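Local coordinates for protein bradyzoite surface antigen BSR4 (Toxoplasma gondii, PDB 2JKS) that is a bradyzoite surface antigen of the SAG1-related superfamily, with two SRS domains, that binds zinc in the crystal, at residues A[6-18]-A[33-47]. Sequence-based numbering, arbitrary orientation.
Sequences RLTVAGSDAKCDF and LTLSKGRMTATFECS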
# COMPACT_ATOMS: atom_id res chain seq x y z
N ARG A 6 3.54 -4.89 30.38
CA ARG A 6 3.45 -6.19 29.75
C ARG A 6 2.65 -6.05 28.45
O ARG A 6 1.58 -5.50 28.48
CB ARG A 6 2.73 -7.19 30.65
CG ARG A 6 2.75 -8.60 30.04
CD ARG A 6 1.75 -9.50 30.64
NE ARG A 6 1.09 -8.89 31.79
CZ ARG A 6 0.82 -9.52 32.93
NH1 ARG A 6 1.19 -10.79 33.11
NH2 ARG A 6 0.19 -8.87 33.91
N LEU A 7 3.19 -6.59 27.37
CA LEU A 7 2.56 -6.64 26.06
C LEU A 7 2.23 -8.10 25.67
O LEU A 7 3.08 -9.01 25.77
CB LEU A 7 3.46 -5.96 25.01
CG LEU A 7 2.92 -5.94 23.56
CD1 LEU A 7 1.65 -5.13 23.42
CD2 LEU A 7 3.99 -5.41 22.57
N THR A 8 0.98 -8.32 25.29
CA THR A 8 0.58 -9.60 24.70
C THR A 8 0.06 -9.38 23.25
O THR A 8 -0.66 -8.44 23.00
CB THR A 8 -0.50 -10.34 25.53
OG1 THR A 8 -0.07 -10.45 26.89
CG2 THR A 8 -0.68 -11.75 24.97
N VAL A 9 0.48 -10.23 22.33
CA VAL A 9 0.01 -10.25 20.93
C VAL A 9 -0.39 -11.67 20.50
O VAL A 9 0.36 -12.61 20.68
CB VAL A 9 1.10 -9.69 19.94
CG1 VAL A 9 0.46 -9.43 18.54
CG2 VAL A 9 1.73 -8.39 20.47
N ALA A 10 -1.60 -11.81 19.92
CA ALA A 10 -2.06 -13.06 19.31
C ALA A 10 -2.83 -12.62 18.09
O ALA A 10 -3.77 -11.84 18.22
CB ALA A 10 -2.99 -13.82 20.25
N GLY A 11 -2.39 -13.09 16.92
CA GLY A 11 -2.92 -12.65 15.61
C GLY A 11 -2.80 -11.14 15.46
O GLY A 11 -1.71 -10.59 15.59
N SER A 12 -3.91 -10.43 15.22
CA SER A 12 -3.78 -8.99 15.16
C SER A 12 -4.41 -8.28 16.36
O SER A 12 -4.93 -7.17 16.23
CB SER A 12 -4.23 -8.45 13.77
OG SER A 12 -5.42 -9.11 13.38
N ASP A 13 -4.38 -8.93 17.54
CA ASP A 13 -4.89 -8.30 18.73
C ASP A 13 -3.72 -8.15 19.71
O ASP A 13 -3.02 -9.16 19.97
CB ASP A 13 -6.04 -9.13 19.32
CG ASP A 13 -7.17 -9.32 18.33
OD1 ASP A 13 -7.65 -8.31 17.74
OD2 ASP A 13 -7.56 -10.50 18.12
N ALA A 14 -3.50 -6.92 20.20
CA ALA A 14 -2.48 -6.60 21.19
C ALA A 14 -3.04 -6.01 22.46
O ALA A 14 -3.98 -5.20 22.45
CB ALA A 14 -1.44 -5.61 20.61
N LYS A 15 -2.44 -6.38 23.57
CA LYS A 15 -2.94 -5.98 24.88
C LYS A 15 -1.72 -5.48 25.71
O LYS A 15 -0.80 -6.24 25.88
CB LYS A 15 -3.59 -7.21 25.57
CG LYS A 15 -4.92 -7.79 24.99
CD LYS A 15 -4.72 -8.59 23.63
CE LYS A 15 -4.15 -10.00 23.85
NZ LYS A 15 -3.78 -10.59 22.54
N CYS A 16 -1.74 -4.25 26.23
CA CYS A 16 -0.72 -3.78 27.19
C CYS A 16 -1.31 -3.64 28.60
O CYS A 16 -2.36 -3.00 28.78
CB CYS A 16 -0.18 -2.39 26.81
SG CYS A 16 0.60 -2.19 25.18
N ASP A 17 -0.60 -4.20 29.57
CA ASP A 17 -1.04 -4.33 30.97
C ASP A 17 0.02 -3.65 31.86
O ASP A 17 1.19 -3.93 31.75
CB ASP A 17 -1.13 -5.82 31.34
CG ASP A 17 -2.41 -6.49 30.85
OD1 ASP A 17 -3.54 -5.97 31.09
OD2 ASP A 17 -2.30 -7.56 30.21
N PHE A 18 -0.38 -2.75 32.75
CA PHE A 18 0.56 -2.06 33.63
C PHE A 18 0.14 -2.31 35.08
O PHE A 18 -1.01 -2.01 35.44
CB PHE A 18 0.58 -0.55 33.37
CG PHE A 18 0.86 -0.17 31.93
CD1 PHE A 18 -0.19 0.11 31.05
CD2 PHE A 18 2.19 -0.07 31.47
CE1 PHE A 18 0.07 0.46 29.76
CE2 PHE A 18 2.44 0.29 30.16
CZ PHE A 18 1.39 0.54 29.31
N LEU A 33 2.47 -6.32 14.90
CA LEU A 33 1.54 -7.21 14.20
C LEU A 33 1.39 -6.68 12.77
O LEU A 33 1.81 -5.57 12.48
CB LEU A 33 0.22 -7.29 14.90
CG LEU A 33 -0.48 -5.98 15.16
CD1 LEU A 33 -1.47 -5.66 13.98
CD2 LEU A 33 -1.25 -6.16 16.46
N THR A 34 0.83 -7.49 11.87
CA THR A 34 0.74 -7.12 10.46
C THR A 34 -0.70 -7.15 9.99
O THR A 34 -1.42 -8.13 10.27
CB THR A 34 1.61 -8.07 9.57
OG1 THR A 34 2.97 -7.92 9.96
CG2 THR A 34 1.45 -7.77 8.05
N LEU A 35 -1.14 -6.09 9.31
CA LEU A 35 -2.44 -6.11 8.62
C LEU A 35 -2.23 -6.33 7.13
O LEU A 35 -1.23 -5.89 6.55
CB LEU A 35 -3.27 -4.84 8.87
CG LEU A 35 -3.69 -4.57 10.33
CD1 LEU A 35 -4.33 -3.22 10.44
CD2 LEU A 35 -4.60 -5.70 10.88
N SER A 36 -3.17 -7.06 6.54
CA SER A 36 -3.14 -7.37 5.11
C SER A 36 -4.50 -7.91 4.67
O SER A 36 -5.37 -8.14 5.51
CB SER A 36 -2.10 -8.43 4.79
OG SER A 36 -2.27 -9.58 5.61
N LYS A 37 -4.66 -8.10 3.35
CA LYS A 37 -5.83 -8.81 2.80
C LYS A 37 -6.13 -10.04 3.63
O LYS A 37 -5.26 -10.89 3.85
CB LYS A 37 -5.60 -9.21 1.32
CG LYS A 37 -6.94 -9.35 0.53
CD LYS A 37 -6.76 -10.29 -0.65
CE LYS A 37 -8.09 -10.57 -1.36
NZ LYS A 37 -7.92 -10.63 -2.87
N GLY A 38 -7.34 -10.12 4.14
CA GLY A 38 -7.70 -11.29 4.97
C GLY A 38 -7.43 -11.13 6.47
O GLY A 38 -7.90 -11.96 7.28
N ARG A 39 -6.69 -10.08 6.85
CA ARG A 39 -6.44 -9.79 8.25
C ARG A 39 -6.41 -8.29 8.35
O ARG A 39 -5.39 -7.69 8.44
CB ARG A 39 -5.11 -10.40 8.77
CG ARG A 39 -4.81 -11.79 8.28
CD ARG A 39 -3.51 -12.25 8.89
NE ARG A 39 -3.70 -12.61 10.29
CZ ARG A 39 -3.74 -13.86 10.74
NH1 ARG A 39 -3.57 -14.88 9.89
NH2 ARG A 39 -3.93 -14.08 12.05
N MET A 40 -7.59 -7.71 8.32
CA MET A 40 -7.78 -6.32 8.05
C MET A 40 -8.10 -5.52 9.30
O MET A 40 -8.20 -4.29 9.23
CB MET A 40 -8.94 -6.19 7.04
CG MET A 40 -8.62 -6.75 5.63
SD MET A 40 -7.33 -5.77 4.81
CE MET A 40 -8.35 -4.65 3.90
N THR A 41 -8.29 -6.21 10.42
CA THR A 41 -8.66 -5.55 11.66
C THR A 41 -7.67 -5.77 12.77
O THR A 41 -7.39 -6.91 13.14
CB THR A 41 -10.05 -5.98 12.20
OG1 THR A 41 -11.04 -5.65 11.24
CG2 THR A 41 -10.37 -5.26 13.51
N ALA A 42 -7.14 -4.67 13.31
CA ALA A 42 -6.29 -4.73 14.49
C ALA A 42 -7.05 -4.28 15.76
O ALA A 42 -7.93 -3.43 15.69
CB ALA A 42 -5.07 -3.86 14.29
N THR A 43 -6.75 -4.88 16.91
CA THR A 43 -7.25 -4.32 18.15
C THR A 43 -6.12 -4.04 19.12
O THR A 43 -5.13 -4.78 19.17
CB THR A 43 -8.37 -5.17 18.81
OG1 THR A 43 -7.82 -6.41 19.25
CG2 THR A 43 -9.51 -5.46 17.84
N PHE A 44 -6.29 -2.97 19.92
CA PHE A 44 -5.28 -2.52 20.87
C PHE A 44 -5.99 -2.19 22.18
O PHE A 44 -6.92 -1.41 22.20
CB PHE A 44 -4.50 -1.30 20.34
CG PHE A 44 -3.31 -0.88 21.20
CD1 PHE A 44 -2.45 -1.83 21.74
CD2 PHE A 44 -3.05 0.48 21.43
CE1 PHE A 44 -1.35 -1.46 22.50
CE2 PHE A 44 -1.95 0.87 22.18
CZ PHE A 44 -1.08 -0.12 22.71
N GLU A 45 -5.54 -2.83 23.26
CA GLU A 45 -6.13 -2.58 24.57
C GLU A 45 -5.05 -2.19 25.59
O GLU A 45 -3.92 -2.73 25.54
CB GLU A 45 -6.94 -3.78 25.04
CG GLU A 45 -7.41 -3.65 26.47
CD GLU A 45 -8.33 -4.79 26.89
OE1 GLU A 45 -8.35 -5.82 26.17
OE2 GLU A 45 -9.01 -4.64 27.95
N CYS A 46 -5.37 -1.23 26.45
CA CYS A 46 -4.45 -0.83 27.52
C CYS A 46 -5.16 -0.74 28.85
O CYS A 46 -6.14 -0.02 28.98
CB CYS A 46 -3.80 0.51 27.20
SG CYS A 46 -2.88 0.39 25.66
N SER A 47 -4.65 -1.50 29.82
CA SER A 47 -5.30 -1.55 31.12
C SER A 47 -4.27 -1.41 32.23
O SER A 47 -3.10 -1.74 32.05
CB SER A 47 -6.15 -2.81 31.27
OG SER A 47 -5.36 -3.97 31.29
O HOH W 1 -8.50 -8.17 15.32
O HOH W 2 -6.64 -6.18 21.93
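S12 O receives the backbone N-H of T43, the first rung of a parallel pairing between strands 13-17 and 41-47, whose segments run within 11° of each other. A14 and C16 continue it, each donating N-H to one carbonyl of the partner strand and accepting from the next residue but one. C16 N reaches E45 O at 2.7 Å with the N-H pointing almost straight at the oxygen (171°), and the CA-H groups make weaker contacts with the same carbonyls. The connection is one way the two sheets of this SRS domain are joined: 33-35 belongs to the sheet facing the one that holds 41-47, and the chain passes between them through a type II turn at 36-39.

L33, on the facing sheet, packs its side chain against the 9-14 hairpin. Its CB lies 3.9 Å from G11 O and also touches V9 CG1. Beyond CG the branches part: CD1 meets S12 CB at 3.9 Å. CD2 lies 3.8 Å from S12 C and also touches A14 CB. L157 touches both A14 and L33.

Farther along the same buried face, C16 SG sits at the edge of the F44 ring, 3.4 Å from CE1, while C46 SG lies over one face, offset toward the rim. F44 turns CG away from its backbone N (chi1 -172°), which carries the ring to both sulfurs; these form disulfides to C155 and C138.

The other face is polar and wet. S12 OG donates to T41 O at 3.0 Å, tilted 28° from the carbonyl plane. One water gives hydrogens to D13 OD1 and the same T41 O, another to A14 O and T43 OG1, and K15 NZ folds back to D13 O from above the carbonyl plane. The chemistry is thus divided by face: apolar groups and cystines bind sheet to sheet, while on the D13 and T43 side polar side chains and two waters bond to one another and to backbone carbonyls.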